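Local coordinates for protein pyridine nucleotide-disulphide oxidoreductase dimerisation region (Escherichia coli BL21, PDB 6KYY) that acts as an FAD-containing flavoprotein disulfide reductase of the pyridine nucleotide-disulfide oxidoreductase family, is induced by hypochlorous acid and is probably involved in resistance to reactive chlorine stress, at residues 284-288 and 316-320; 332-336 and 414-418; 237-241 and 250-254; 134-139 and 257-262; 340-344 and 380-384. All coordinates share one frame. Numbering follows the deposited sequence.

In the fold
From the N terminus, contact 4 opens first, at 134-139, where the chain leaves the FAD-binding domain. It closes at 257-262 on the way back, so its long loop holds the inserted Rossmann-type domain. Contact 3 (237-241 with 250-254) lies wholly within that loop and joins the small antiparallel sheet to the parallel one. After both have closed, contact 1 makes a short loop within the FAD-binding part, fastening 284-288 to helix 307-321. Contact 2 then ties the linker 332-336 to helix 406-418 of the dimerisation domain. Contact 5 (340-344 with 380-384) is enclosed by contact 2 and brings two loops of that domain together. No two contacts cross.

Contact 1: 284-288 and 316-320; sequences DKRLH and IVRDE
His288 NE2 donates to both carboxylate oxygens of Glu320, to OE2 at 2.7 Å and to OE1 at 3.2 Å; both bonds are weak. Glu320 reaches across with chi1 and chi2 trans, its OE2 lying at the edge of an imidazole set by an m chi1. The same OE2 accepts a weak hydrogen bond from NE1 of Trp295, whose ring meets that of His288. Residues 284-288 form a tight reversal. Lys285 and Arg286 occupy the middle of a type I turn, Leu287 N to Asp284 O measuring a weak 3.4 Å, and Leu287 follows in the left-handed region (58/42). The contact lies in the FAD-binding part of the fold, where the loop before strand 294-296 rests on a late turn of helix 307-321. Arg286 and Ile316 come closest in the backbone, CA to CA 6.2 Å. Leu287 (chi1 m, chi2 t) inserts CD1 against the helix, 3.6 Å from Ile316 CB and 3.9 Å from Val317 CG1. Ile316 CG2 lies 3.7 Å from Arg286 CA, while Val317 also packs on Leu25 of helix 20-31.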
# COMPACT_ATOMS: atom_id res chain seq x y z
N ASP B 284 32.48 10.30 -6.62
CA ASP B 284 32.56 10.84 -5.27
C ASP B 284 31.32 10.43 -4.49
O ASP B 284 30.47 9.66 -4.95
CB ASP B 284 32.67 12.36 -5.31
CG ASP B 284 34.08 12.84 -5.56
OD1 ASP B 284 34.99 12.00 -5.70
OD2 ASP B 284 34.28 14.08 -5.62
N LYS B 285 31.20 10.95 -3.27
CA LYS B 285 29.89 11.04 -2.63
C LYS B 285 29.03 12.11 -3.26
O LYS B 285 27.83 12.19 -2.97
CB LYS B 285 30.05 11.30 -1.13
CG LYS B 285 31.09 12.35 -0.77
CD LYS B 285 30.58 13.30 0.30
CE LYS B 285 31.71 14.12 0.91
NZ LYS B 285 31.32 14.77 2.19
N ARG B 286 29.61 12.95 -4.12
CA ARG B 286 28.89 13.94 -4.90
C ARG B 286 28.75 13.52 -6.36
O ARG B 286 28.47 14.36 -7.22
CB ARG B 286 29.58 15.29 -4.81
CG ARG B 286 29.76 15.78 -3.39
CD ARG B 286 31.15 16.33 -3.17
NE ARG B 286 32.05 15.35 -2.58
CZ ARG B 286 33.10 15.66 -1.83
NH1 ARG B 286 33.38 16.93 -1.57
NH2 ARG B 286 33.87 14.70 -1.33
N LEU B 287 28.97 12.23 -6.66
CA LEU B 287 28.84 11.69 -8.01
C LEU B 287 29.77 12.40 -8.98
O LEU B 287 29.39 12.72 -10.12
CB LEU B 287 27.39 11.74 -8.48
CG LEU B 287 26.44 11.05 -7.51
CD1 LEU B 287 25.07 11.69 -7.57
CD2 LEU B 287 26.36 9.56 -7.80
N HIS B 288 30.99 12.66 -8.54
CA HIS B 288 32.02 13.30 -9.35
C HIS B 288 32.95 12.24 -9.90
O HIS B 288 33.59 11.50 -9.14
CB HIS B 288 32.81 14.32 -8.53
CG HIS B 288 32.17 15.67 -8.45
ND1 HIS B 288 32.07 16.51 -9.54
CD2 HIS B 288 31.61 16.34 -7.42
CE1 HIS B 288 31.48 17.63 -9.18
NE2 HIS B 288 31.19 17.55 -7.90
N ILE B 316 21.50 14.84 -5.43
CA ILE B 316 22.86 15.23 -5.10
C ILE B 316 23.35 16.31 -6.06
O ILE B 316 23.81 17.38 -5.64
CB ILE B 316 23.80 14.01 -5.12
CG1 ILE B 316 23.25 12.87 -4.26
CG2 ILE B 316 25.20 14.41 -4.65
CD1 ILE B 316 22.94 13.27 -2.84
N VAL B 317 23.24 16.05 -7.36
CA VAL B 317 23.79 16.98 -8.34
C VAL B 317 22.95 18.24 -8.44
O VAL B 317 23.48 19.33 -8.72
CB VAL B 317 23.95 16.29 -9.71
CG1 VAL B 317 24.71 14.98 -9.56
CG2 VAL B 317 22.60 16.05 -10.37
N ARG B 318 21.64 18.14 -8.21
CA ARG B 318 20.81 19.34 -8.21
C ARG B 318 21.14 20.24 -7.02
O ARG B 318 20.99 21.46 -7.11
CB ARG B 318 19.33 18.97 -8.20
CG ARG B 318 18.39 20.14 -8.47
CD ARG B 318 17.68 20.59 -7.20
NE ARG B 318 17.16 21.95 -7.30
CZ ARG B 318 17.41 22.92 -6.43
NH1 ARG B 318 16.90 24.13 -6.60
NH2 ARG B 318 18.19 22.68 -5.38
N ASP B 319 21.58 19.65 -5.91
CA ASP B 319 21.98 20.43 -4.75
C ASP B 319 23.32 21.12 -4.95
O ASP B 319 23.65 22.05 -4.21
CB ASP B 319 22.03 19.54 -3.51
CG ASP B 319 21.90 20.33 -2.22
OD1 ASP B 319 21.28 21.42 -2.25
OD2 ASP B 319 22.40 19.86 -1.18
N GLU B 320 24.11 20.68 -5.93
CA GLU B 320 25.39 21.32 -6.20
C GLU B 320 25.28 22.41 -7.27
O GLU B 320 25.89 23.48 -7.13
CB GLU B 320 26.43 20.28 -6.63
CG GLU B 320 27.82 20.86 -6.86
CD GLU B 320 28.89 19.80 -6.96
OE1 GLU B 320 29.59 19.57 -5.95
OE2 GLU B 320 29.04 19.19 -8.04

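Contact 2: 332-336 and 414-418; sequences RKNVP and KMVMD
Arg332 turns its CA-to-CB bond away from the 414-418 segment, and its guanidinium makes salt bridges with Asp312 and Asp313. Lys333 is extended (-151/147), with chi1 p and the rest of the side chain trans. Its NZ spans to the C-terminal turn of helix 406-418 and gives a very short 2.5 Å hydrogen bond to Asp418 O, while its CG passes 3.4 Å from Asp418 OD2. At Asn334 the backbone enters the left-handed region (50/59), and its CA-to-CB bond points toward the helix (chi1 m); its CA is 6.6 Å from that of Lys414. Asn334 ND2 donates to Asp418 OD2 at 3.0 Å, Asn334 O accepts from Lys414 NZ at 2.7 Å, and Asn334 CG lies 3.4 Å from Met417 CE. Lys414 NZ also forms a salt bridge with Asp418 OD1 (2.7 Å), an i to i+4 pair along the helix, so the carboxylate of Asp418 divides its two oxygens, OD1 to Lys414 and OD2 to Asn334. The CA-to-CB bond of Val335 points away, but Pro336 returns, its CD 3.7 Å from Lys414 CE. The linker thus runs from helix 307-321, where Ile309 touches Val335, to strand 337-339 of the dimerisation domain. Val348 of strand 345-349 packs against Asn334, Pro336, Lys414 and Met417, and Gln429 of the second subunit touches Lys414 and Met415.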
# COMPACT_ATOMS: atom_id res chain seq x y z
N ARG B 332 22.82 8.72 2.71
CA ARG B 332 21.95 7.57 2.54
C ARG B 332 22.05 6.63 3.73
O ARG B 332 23.15 6.25 4.14
CB ARG B 332 22.30 6.83 1.25
CG ARG B 332 21.48 7.26 0.05
CD ARG B 332 22.17 6.86 -1.25
NE ARG B 332 21.83 7.76 -2.34
CZ ARG B 332 22.45 7.77 -3.52
NH1 ARG B 332 23.44 6.92 -3.75
NH2 ARG B 332 22.07 8.62 -4.46
N LYS B 333 20.90 6.24 4.28
CA LYS B 333 20.86 5.27 5.35
C LYS B 333 19.55 4.50 5.28
O LYS B 333 18.52 5.05 4.88
CB LYS B 333 21.03 5.92 6.73
CG LYS B 333 19.89 6.82 7.16
CD LYS B 333 20.05 7.23 8.62
CE LYS B 333 19.14 8.40 8.98
NZ LYS B 333 18.93 8.48 10.45
N ASN B 334 19.60 3.23 5.68
CA ASN B 334 18.45 2.33 5.68
C ASN B 334 17.72 2.37 4.34
O ASN B 334 16.53 2.69 4.25
CB ASN B 334 17.51 2.67 6.84
CG ASN B 334 18.23 2.80 8.17
OD1 ASN B 334 19.03 1.95 8.54
ND2 ASN B 334 17.92 3.87 8.90
N VAL B 335 18.45 2.02 3.29
CA VAL B 335 17.91 2.00 1.94
C VAL B 335 16.99 0.79 1.79
O VAL B 335 17.45 -0.35 1.94
CB VAL B 335 19.03 1.98 0.89
CG1 VAL B 335 18.43 1.85 -0.50
CG2 VAL B 335 19.88 3.24 0.99
N PRO B 336 15.71 0.98 1.50
CA PRO B 336 14.79 -0.15 1.37
C PRO B 336 14.76 -0.71 -0.04
O PRO B 336 15.13 -0.06 -1.02
CB PRO B 336 13.44 0.46 1.75
CG PRO B 336 13.55 1.88 1.28
CD PRO B 336 15.02 2.27 1.34
N LYS B 414 10.81 2.28 7.40
CA LYS B 414 12.00 3.08 7.11
C LYS B 414 11.88 4.48 7.69
O LYS B 414 12.89 5.10 8.02
CB LYS B 414 12.22 3.15 5.60
CG LYS B 414 13.53 3.80 5.19
CD LYS B 414 13.30 4.99 4.28
CE LYS B 414 14.54 5.31 3.48
NZ LYS B 414 15.76 5.30 4.34
N MET B 415 10.65 4.98 7.84
CA MET B 415 10.44 6.32 8.35
C MET B 415 11.01 6.48 9.76
O MET B 415 11.90 7.30 9.99
CB MET B 415 8.94 6.64 8.35
CG MET B 415 8.45 7.31 7.09
SD MET B 415 8.81 9.07 7.07
CE MET B 415 9.06 9.33 5.31
N VAL B 416 10.52 5.68 10.71
CA VAL B 416 10.94 5.84 12.09
C VAL B 416 12.37 5.36 12.32
O VAL B 416 13.01 5.76 13.30
CB VAL B 416 9.97 5.11 13.04
CG1 VAL B 416 8.53 5.45 12.69
CG2 VAL B 416 10.18 3.62 12.99
N MET B 417 12.90 4.50 11.44
CA MET B 417 14.30 4.10 11.57
C MET B 417 15.23 5.24 11.20
O MET B 417 16.27 5.43 11.84
CB MET B 417 14.57 2.87 10.70
CG MET B 417 14.05 1.57 11.30
SD MET B 417 14.75 0.06 10.62
CE MET B 417 15.78 0.69 9.31
N ASP B 418 14.88 6.02 10.17
CA ASP B 418 15.68 7.19 9.82
C ASP B 418 15.60 8.25 10.90
O ASP B 418 16.61 8.89 11.22
CB ASP B 418 15.21 7.75 8.48
CG ASP B 418 15.68 6.92 7.30
OD1 ASP B 418 15.13 7.09 6.19
OD2 ASP B 418 16.61 6.10 7.48

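Contact 3: 237-241 and 250-254; sequences NQVQV and VDALL
Val239 and Val250 carry the largest buried areas and form an antiparallel hydrogen-bonded pair, CA to CA 5.2 Å. Val250 N donates to Val239 O at 2.8 Å with good geometry; the reciprocal bond, Val239 N to Val250 O, is 2.7 Å long but weak because it is bent. Both side chains lie on the same face of the sheet, Val239 CB 4.2 Å from Val250 CG2. Just past this pair the second segment turns: Asp251 has helical angles (-77/-39) between two extended residues, so the chain leaves strand 247-250 and starts 252-255 in a new direction. The corner joins a three-stranded antiparallel sheet (231-234, 239-242, 247-250) to the five-stranded parallel sheet of the Rossmann-type domain, an insertion familiar in the nucleotide-binding domains of this reductase family. Beyond the corner, Leu253 (chi1 t, chi2 p) packs back on the first segment, with CB 4.1 Å from Val239 CG1 and CD1 3.7 Å from Val241 CG1; Val152 and Ile232 touch both Val239 and Leu253. Gln238 (chi1 m, chi2 t) brackets the other end: its NE2 gives a very short 2.5 Å hydrogen bond to Asp251 OD1, while Asp251 OD2 accepts a weak one from His167 N.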
# COMPACT_ATOMS: atom_id res chain seq x y z
N ASN B 237 12.78 -27.92 -30.88
CA ASN B 237 11.73 -26.97 -30.48
C ASN B 237 11.73 -26.63 -28.99
O ASN B 237 10.87 -25.85 -28.57
CB ASN B 237 10.32 -27.46 -30.86
CG ASN B 237 9.39 -26.33 -31.23
OD1 ASN B 237 9.42 -25.83 -32.35
ND2 ASN B 237 8.57 -25.90 -30.27
N GLN B 238 12.66 -27.15 -28.19
CA GLN B 238 12.73 -26.79 -26.78
C GLN B 238 14.19 -26.64 -26.38
O GLN B 238 15.04 -27.45 -26.77
CB GLN B 238 12.04 -27.83 -25.89
CG GLN B 238 10.52 -27.67 -25.83
CD GLN B 238 9.91 -28.36 -24.63
OE1 GLN B 238 10.53 -29.23 -24.01
NE2 GLN B 238 8.67 -27.99 -24.30
N VAL B 239 14.48 -25.59 -25.61
CA VAL B 239 15.85 -25.31 -25.20
C VAL B 239 16.33 -26.39 -24.25
O VAL B 239 15.63 -26.76 -23.30
CB VAL B 239 15.95 -23.92 -24.56
CG1 VAL B 239 17.40 -23.54 -24.32
CG2 VAL B 239 15.26 -22.89 -25.42
N GLN B 240 17.54 -26.90 -24.49
CA GLN B 240 18.16 -27.90 -23.63
C GLN B 240 19.37 -27.27 -22.94
O GLN B 240 20.28 -26.80 -23.62
CB GLN B 240 18.58 -29.13 -24.43
CG GLN B 240 17.46 -30.11 -24.70
CD GLN B 240 16.74 -29.80 -26.00
OE1 GLN B 240 17.28 -29.14 -26.88
NE2 GLN B 240 15.50 -30.28 -26.12
N VAL B 241 19.36 -27.27 -21.62
CA VAL B 241 20.50 -26.80 -20.83
C VAL B 241 21.17 -28.02 -20.21
O VAL B 241 20.51 -28.83 -19.52
CB VAL B 241 20.09 -25.75 -19.79
CG1 VAL B 241 19.24 -24.67 -20.46
CG2 VAL B 241 19.33 -26.34 -18.61
N VAL B 250 13.45 -26.89 -21.58
CA VAL B 250 12.40 -25.91 -21.32
C VAL B 250 11.98 -25.27 -22.63
O VAL B 250 12.67 -25.36 -23.65
CB VAL B 250 12.86 -24.83 -20.31
CG1 VAL B 250 13.21 -25.45 -18.97
CG2 VAL B 250 14.04 -24.05 -20.87
N ASP B 251 10.82 -24.60 -22.60
CA ASP B 251 10.31 -23.94 -23.79
C ASP B 251 11.03 -22.63 -24.06
O ASP B 251 11.31 -22.30 -25.22
CB ASP B 251 8.80 -23.70 -23.65
CG ASP B 251 7.99 -24.97 -23.79
OD1 ASP B 251 8.12 -25.65 -24.83
OD2 ASP B 251 7.23 -25.29 -22.85
N ALA B 252 11.35 -21.87 -23.01
CA ALA B 252 12.10 -20.63 -23.14
C ALA B 252 13.07 -20.52 -21.98
O ALA B 252 12.80 -20.99 -20.87
CB ALA B 252 11.17 -19.41 -23.17
N LEU B 253 14.22 -19.91 -22.24
CA LEU B 253 15.29 -19.77 -21.26
C LEU B 253 15.57 -18.29 -21.04
O LEU B 253 15.97 -17.58 -21.97
CB LEU B 253 16.55 -20.50 -21.70
CG LEU B 253 17.65 -20.58 -20.64
CD1 LEU B 253 17.31 -21.63 -19.60
CD2 LEU B 253 18.99 -20.87 -21.29
N LEU B 254 15.39 -17.83 -19.81
CA LEU B 254 15.60 -16.43 -19.45
C LEU B 254 16.90 -16.29 -18.67
O LEU B 254 17.12 -17.00 -17.68
CB LEU B 254 14.43 -15.90 -18.62
CG LEU B 254 14.68 -14.57 -17.91
CD1 LEU B 254 14.53 -13.42 -18.88
CD2 LEU B 254 13.74 -14.41 -16.72

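Contact 4: 134-139 and 257-262; sequences TGAQTV and SGRQPA. With FAD (flavin-adenine dinucleotide), chain N.
Two short antiparallel strands, 136-138 and 259-261, pair where the chain leaves and re-enters the FAD-binding domain, beside the cofactor. Their axes approach to 4.3 Å at 140°, a strongly twisted pairing. Gln137 and Gln260 form the hydrogen-bonded pair, with Gln137 N to Gln260 O 2.8 Å and Gln260 N to Gln137 O 2.9 Å. Flanking it are two non-hydrogen-bonded pairs, Ala136 with Pro261 (CA to CA 4.0 Å) and Thr138 with Arg259 (4.7 Å between CA atoms). Further bonds extend the pairing: Val139 N to Gly258 O and Ala262 N to Gly135 O, each 3.1 Å, then Thr134 OG1 to Ala262 O, also 3.1 Å. Val139 CG2 packs 3.3 Å from Gln260 OE1. Gly135, at 75/-155, comes within 3.4 Å (CA) of FAD O1A, and a CB there would collide with that phosphate oxygen; Thr134 O is 3.2 Å from FAD C5B. Arg259 (chi1 m, chi2 t) lays its guanidinium between the backbone of Ala136 and Gln137 on one face and FAD C8M on the other, its CD 3.5 Å from C8M. Thr49 of helix 49-53 touches the same arginine. This is the two-strand connection of the glutathione-reductase-like fold, in which the Rossmann-type domain is inserted into the FAD-binding domain, and here it lines part of the FAD pocket, from the adenosine-side phosphate to the flavin methyl C8M.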
# COMPACT_ATOMS: atom_id res chain seq x y z
N THR B 134 23.98 6.43 -18.45
CA THR B 134 23.74 5.37 -19.42
C THR B 134 23.14 4.11 -18.82
O THR B 134 22.68 3.25 -19.58
CB THR B 134 25.04 5.01 -20.15
OG1 THR B 134 26.07 4.74 -19.19
CG2 THR B 134 25.48 6.16 -21.05
N GLY B 135 23.13 3.97 -17.50
CA GLY B 135 22.52 2.80 -16.91
C GLY B 135 23.37 1.55 -17.07
O GLY B 135 24.60 1.61 -17.22
N ALA B 136 22.71 0.40 -17.05
CA ALA B 136 23.36 -0.90 -17.06
C ALA B 136 22.94 -1.71 -18.28
O ALA B 136 22.17 -1.24 -19.13
CB ALA B 136 23.05 -1.67 -15.77
N GLN B 137 23.45 -2.94 -18.36
CA GLN B 137 23.13 -3.86 -19.44
C GLN B 137 23.19 -5.28 -18.91
O GLN B 137 23.80 -5.55 -17.86
CB GLN B 137 24.09 -3.68 -20.63
CG GLN B 137 25.48 -4.25 -20.38
CD GLN B 137 26.53 -3.65 -21.30
OE1 GLN B 137 26.30 -3.47 -22.49
NE2 GLN B 137 27.69 -3.32 -20.73
N THR B 138 22.57 -6.20 -19.64
CA THR B 138 22.50 -7.59 -19.21
C THR B 138 23.88 -8.23 -19.19
O THR B 138 24.67 -8.05 -20.12
CB THR B 138 21.57 -8.39 -20.12
OG1 THR B 138 20.25 -7.81 -20.10
CG2 THR B 138 21.48 -9.84 -19.67
N VAL B 139 24.17 -8.96 -18.12
CA VAL B 139 25.37 -9.77 -18.03
C VAL B 139 25.08 -11.13 -18.66
O VAL B 139 24.07 -11.77 -18.33
CB VAL B 139 25.82 -9.93 -16.57
CG1 VAL B 139 26.83 -11.07 -16.43
CG2 VAL B 139 26.41 -8.63 -16.05
N SER B 257 21.06 -13.11 -14.79
CA SER B 257 22.36 -13.20 -14.13
C SER B 257 22.92 -11.83 -13.76
O SER B 257 24.13 -11.63 -13.74
CB SER B 257 23.35 -13.96 -15.02
OG SER B 257 22.95 -15.31 -15.19
N GLY B 258 22.04 -10.88 -13.46
CA GLY B 258 22.45 -9.57 -13.02
C GLY B 258 22.74 -8.62 -14.16
O GLY B 258 22.93 -9.01 -15.31
N ARG B 259 22.78 -7.33 -13.83
CA ARG B 259 23.10 -6.27 -14.77
C ARG B 259 24.38 -5.57 -14.32
O ARG B 259 24.63 -5.41 -13.13
CB ARG B 259 21.97 -5.25 -14.89
CG ARG B 259 20.60 -5.86 -15.05
CD ARG B 259 19.62 -4.84 -15.59
NE ARG B 259 19.54 -4.87 -17.04
CZ ARG B 259 19.44 -3.79 -17.81
NH1 ARG B 259 19.41 -2.58 -17.26
NH2 ARG B 259 19.38 -3.91 -19.13
N GLN B 260 25.18 -5.16 -15.30
CA GLN B 260 26.42 -4.45 -15.02
C GLN B 260 26.44 -3.14 -15.79
O GLN B 260 25.80 -3.02 -16.84
CB GLN B 260 27.64 -5.30 -15.39
CG GLN B 260 27.98 -5.33 -16.87
CD GLN B 260 29.11 -6.29 -17.18
OE1 GLN B 260 29.38 -7.22 -16.42
NE2 GLN B 260 29.79 -6.06 -18.29
N PRO B 261 27.16 -2.13 -15.29
CA PRO B 261 27.19 -0.83 -15.96
C PRO B 261 27.60 -0.94 -17.42
O PRO B 261 28.46 -1.76 -17.78
CB PRO B 261 28.22 -0.04 -15.14
CG PRO B 261 28.14 -0.64 -13.79
CD PRO B 261 27.86 -2.10 -13.99
N ALA B 262 26.98 -0.13 -18.26
CA ALA B 262 27.25 -0.09 -19.69
C ALA B 262 28.15 1.12 -19.97
O ALA B 262 27.67 2.25 -20.03
CB ALA B 262 25.96 -0.02 -20.50
PA FAD N . 18.56 3.98 -17.24
O1A FAD N . 19.13 2.62 -17.34
O2A FAD N . 17.11 4.07 -16.77
O5B FAD N . 18.71 4.73 -18.62
C5B FAD N . 19.66 4.30 -19.61
C4B FAD N . 19.36 5.01 -20.91
O4B FAD N . 20.58 5.48 -21.51
C3B FAD N . 18.65 4.16 -21.96
O3B FAD N . 17.58 4.89 -22.56
C2B FAD N . 19.76 3.84 -22.96
O2B FAD N . 19.26 3.68 -24.29
C1B FAD N . 20.61 5.11 -22.87
N9A FAD N . 22.00 4.93 -23.28
C8A FAD N . 22.86 3.93 -22.90
N7A FAD N . 24.06 4.03 -23.43
C5A FAD N . 23.98 5.17 -24.21
C6A FAD N . 24.92 5.82 -25.03
N6A FAD N . 26.18 5.40 -25.21
N1A FAD N . 24.52 6.94 -25.67
C2A FAD N . 23.27 7.38 -25.49
N3A FAD N . 22.30 6.85 -24.75
C4A FAD N . 22.72 5.74 -24.12
N1 FAD N . 14.39 -0.53 -9.93
C2 FAD N . 13.58 -0.27 -8.86
O2 FAD N . 13.78 0.70 -8.12
N3 FAD N . 12.52 -1.11 -8.59
C4 FAD N . 12.18 -2.25 -9.30
O4 FAD N . 11.20 -2.91 -8.96
C4X FAD N . 13.05 -2.51 -10.43
N5 FAD N . 12.78 -3.54 -11.18
C5X FAD N . 13.60 -3.79 -12.26
C6 FAD N . 13.34 -4.91 -13.06
C7 FAD N . 14.13 -5.20 -14.16
C7M FAD N . 13.82 -6.41 -15.01
C8 FAD N . 15.22 -4.37 -14.47
C8M FAD N . 16.10 -4.66 -15.66
C9 FAD N . 15.49 -3.26 -13.68
C9A FAD N . 14.69 -2.97 -12.58
N10 FAD N . 14.93 -1.85 -11.76
C10 FAD N . 14.13 -1.59 -10.67
C1' FAD N . 16.06 -0.95 -12.03
C2' FAD N . 15.68 0.26 -12.89
O2' FAD N . 15.27 -0.17 -14.19
C3' FAD N . 16.90 1.17 -13.03
O3' FAD N . 17.68 1.08 -11.85
C4' FAD N . 16.55 2.64 -13.28
O4' FAD N . 15.99 2.78 -14.58
C5' FAD N . 17.75 3.56 -13.12
O5' FAD N . 18.48 3.60 -14.36
P FAD N . 19.46 4.79 -14.69
O1P FAD N . 18.87 6.10 -14.15
O2P FAD N . 20.82 4.48 -14.21
O3P FAD N . 19.44 4.88 -16.27

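Contact 5: 340-344 and 380-384; sequences FMTPP and DTRGV
Charge pairing is confined to the 380-384 loop. Arg382 (chi1 m, chi2 t, chi3 m) folds back on Asp380, NE to OD2 3.0 Å and NH2 to OD1 3.2 Å, a salt bridge. The one close approach of N and O between the segments is poorly aimed: Thr342 O lies 3.2 Å from Arg382 NH2 but over a face of the guanidinium. The hydroxyl of Thr342, OG1, is hydrogen-bonded to Gln66. Van der Waals contact provides the rest. The peptide before Pro343 is cis; the CA-to-CB bond of this proline points toward the 380-384 loop, its CG lies 3.5 Å from Arg382 O, and its CA is 6.6 Å from that of Gly383. Thr342 CG2 sits 3.3 Å from Asp380 OD1. Gly383, at 105/-169, lies beside Pro343; a CB would press on the ring's CG. Two loops of the dimerisation domain thus meet beside Ile215 of helix 206-218. With the charges of Arg382 and Asp380 paired inside one loop, the two meet through van der Waals contacts, not hydrogen bonds.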
# COMPACT_ATOMS: atom_id res chain seq x y z
N PHE B 340 9.24 -8.13 -6.05
CA PHE B 340 7.83 -8.06 -6.45
C PHE B 340 7.33 -9.43 -6.91
O PHE B 340 7.02 -9.67 -8.08
CB PHE B 340 7.64 -6.99 -7.52
CG PHE B 340 7.66 -5.60 -6.97
CD1 PHE B 340 8.86 -4.95 -6.75
CD2 PHE B 340 6.48 -4.95 -6.65
CE1 PHE B 340 8.89 -3.67 -6.23
CE2 PHE B 340 6.50 -3.67 -6.13
CZ PHE B 340 7.71 -3.02 -5.92
N MET B 341 7.24 -10.34 -5.95
CA MET B 341 6.56 -11.60 -6.15
C MET B 341 5.08 -11.46 -5.84
O MET B 341 4.50 -10.38 -5.96
CB MET B 341 7.13 -12.71 -5.27
CG MET B 341 8.56 -13.10 -5.52
SD MET B 341 8.97 -14.38 -4.33
CE MET B 341 8.61 -13.53 -2.80
N THR B 342 4.47 -12.57 -5.41
CA THR B 342 3.12 -12.57 -4.86
C THR B 342 3.12 -13.59 -3.72
O THR B 342 3.09 -14.81 -3.97
CB THR B 342 2.07 -12.92 -5.91
OG1 THR B 342 2.16 -11.99 -7.00
CG2 THR B 342 0.67 -12.86 -5.31
N PRO B 343 3.17 -13.14 -2.46
CA PRO B 343 3.22 -11.74 -2.04
C PRO B 343 4.63 -11.14 -2.09
O PRO B 343 5.61 -11.87 -1.92
CB PRO B 343 2.71 -11.80 -0.60
CG PRO B 343 3.16 -13.13 -0.12
CD PRO B 343 3.18 -14.06 -1.31
N PRO B 344 4.73 -9.83 -2.31
CA PRO B 344 6.04 -9.20 -2.45
C PRO B 344 6.84 -9.19 -1.15
O PRO B 344 6.28 -9.15 -0.05
CB PRO B 344 5.71 -7.78 -2.92
CG PRO B 344 4.27 -7.58 -2.59
CD PRO B 344 3.62 -8.92 -2.65
N ASP B 380 -5.09 -13.59 0.12
CA ASP B 380 -3.66 -13.92 -0.00
C ASP B 380 -3.04 -13.82 1.40
O ASP B 380 -2.37 -12.85 1.76
CB ASP B 380 -2.92 -13.02 -1.00
CG ASP B 380 -1.64 -13.67 -1.51
OD1 ASP B 380 -1.04 -13.15 -2.48
OD2 ASP B 380 -1.24 -14.70 -0.94
N THR B 381 -3.29 -14.85 2.20
CA THR B 381 -2.75 -14.92 3.56
C THR B 381 -1.38 -15.60 3.60
O THR B 381 -1.03 -16.21 4.62
CB THR B 381 -3.73 -15.66 4.47
OG1 THR B 381 -3.48 -17.07 4.42
CG2 THR B 381 -5.17 -15.38 4.05
N ARG B 382 -0.61 -15.51 2.52
CA ARG B 382 0.74 -16.07 2.49
C ARG B 382 1.76 -15.04 2.97
O ARG B 382 1.53 -13.83 2.93
CB ARG B 382 1.10 -16.53 1.08
CG ARG B 382 0.61 -17.92 0.73
CD ARG B 382 0.82 -18.20 -0.75
NE ARG B 382 0.51 -17.03 -1.57
CZ ARG B 382 0.40 -17.05 -2.89
NH1 ARG B 382 0.58 -18.19 -3.55
NH2 ARG B 382 0.12 -15.94 -3.55
N GLY B 383 2.89 -15.54 3.43
CA GLY B 383 3.99 -14.70 3.86
C GLY B 383 4.12 -14.65 5.37
O GLY B 383 3.49 -15.41 6.11
N VAL B 384 4.97 -13.73 5.82
CA VAL B 384 5.28 -13.59 7.24
C VAL B 384 5.83 -12.20 7.47
O VAL B 384 6.34 -11.55 6.55
CB VAL B 384 6.28 -14.69 7.70
CG1 VAL B 384 7.68 -14.39 7.19
CG2 VAL B 384 6.27 -14.83 9.22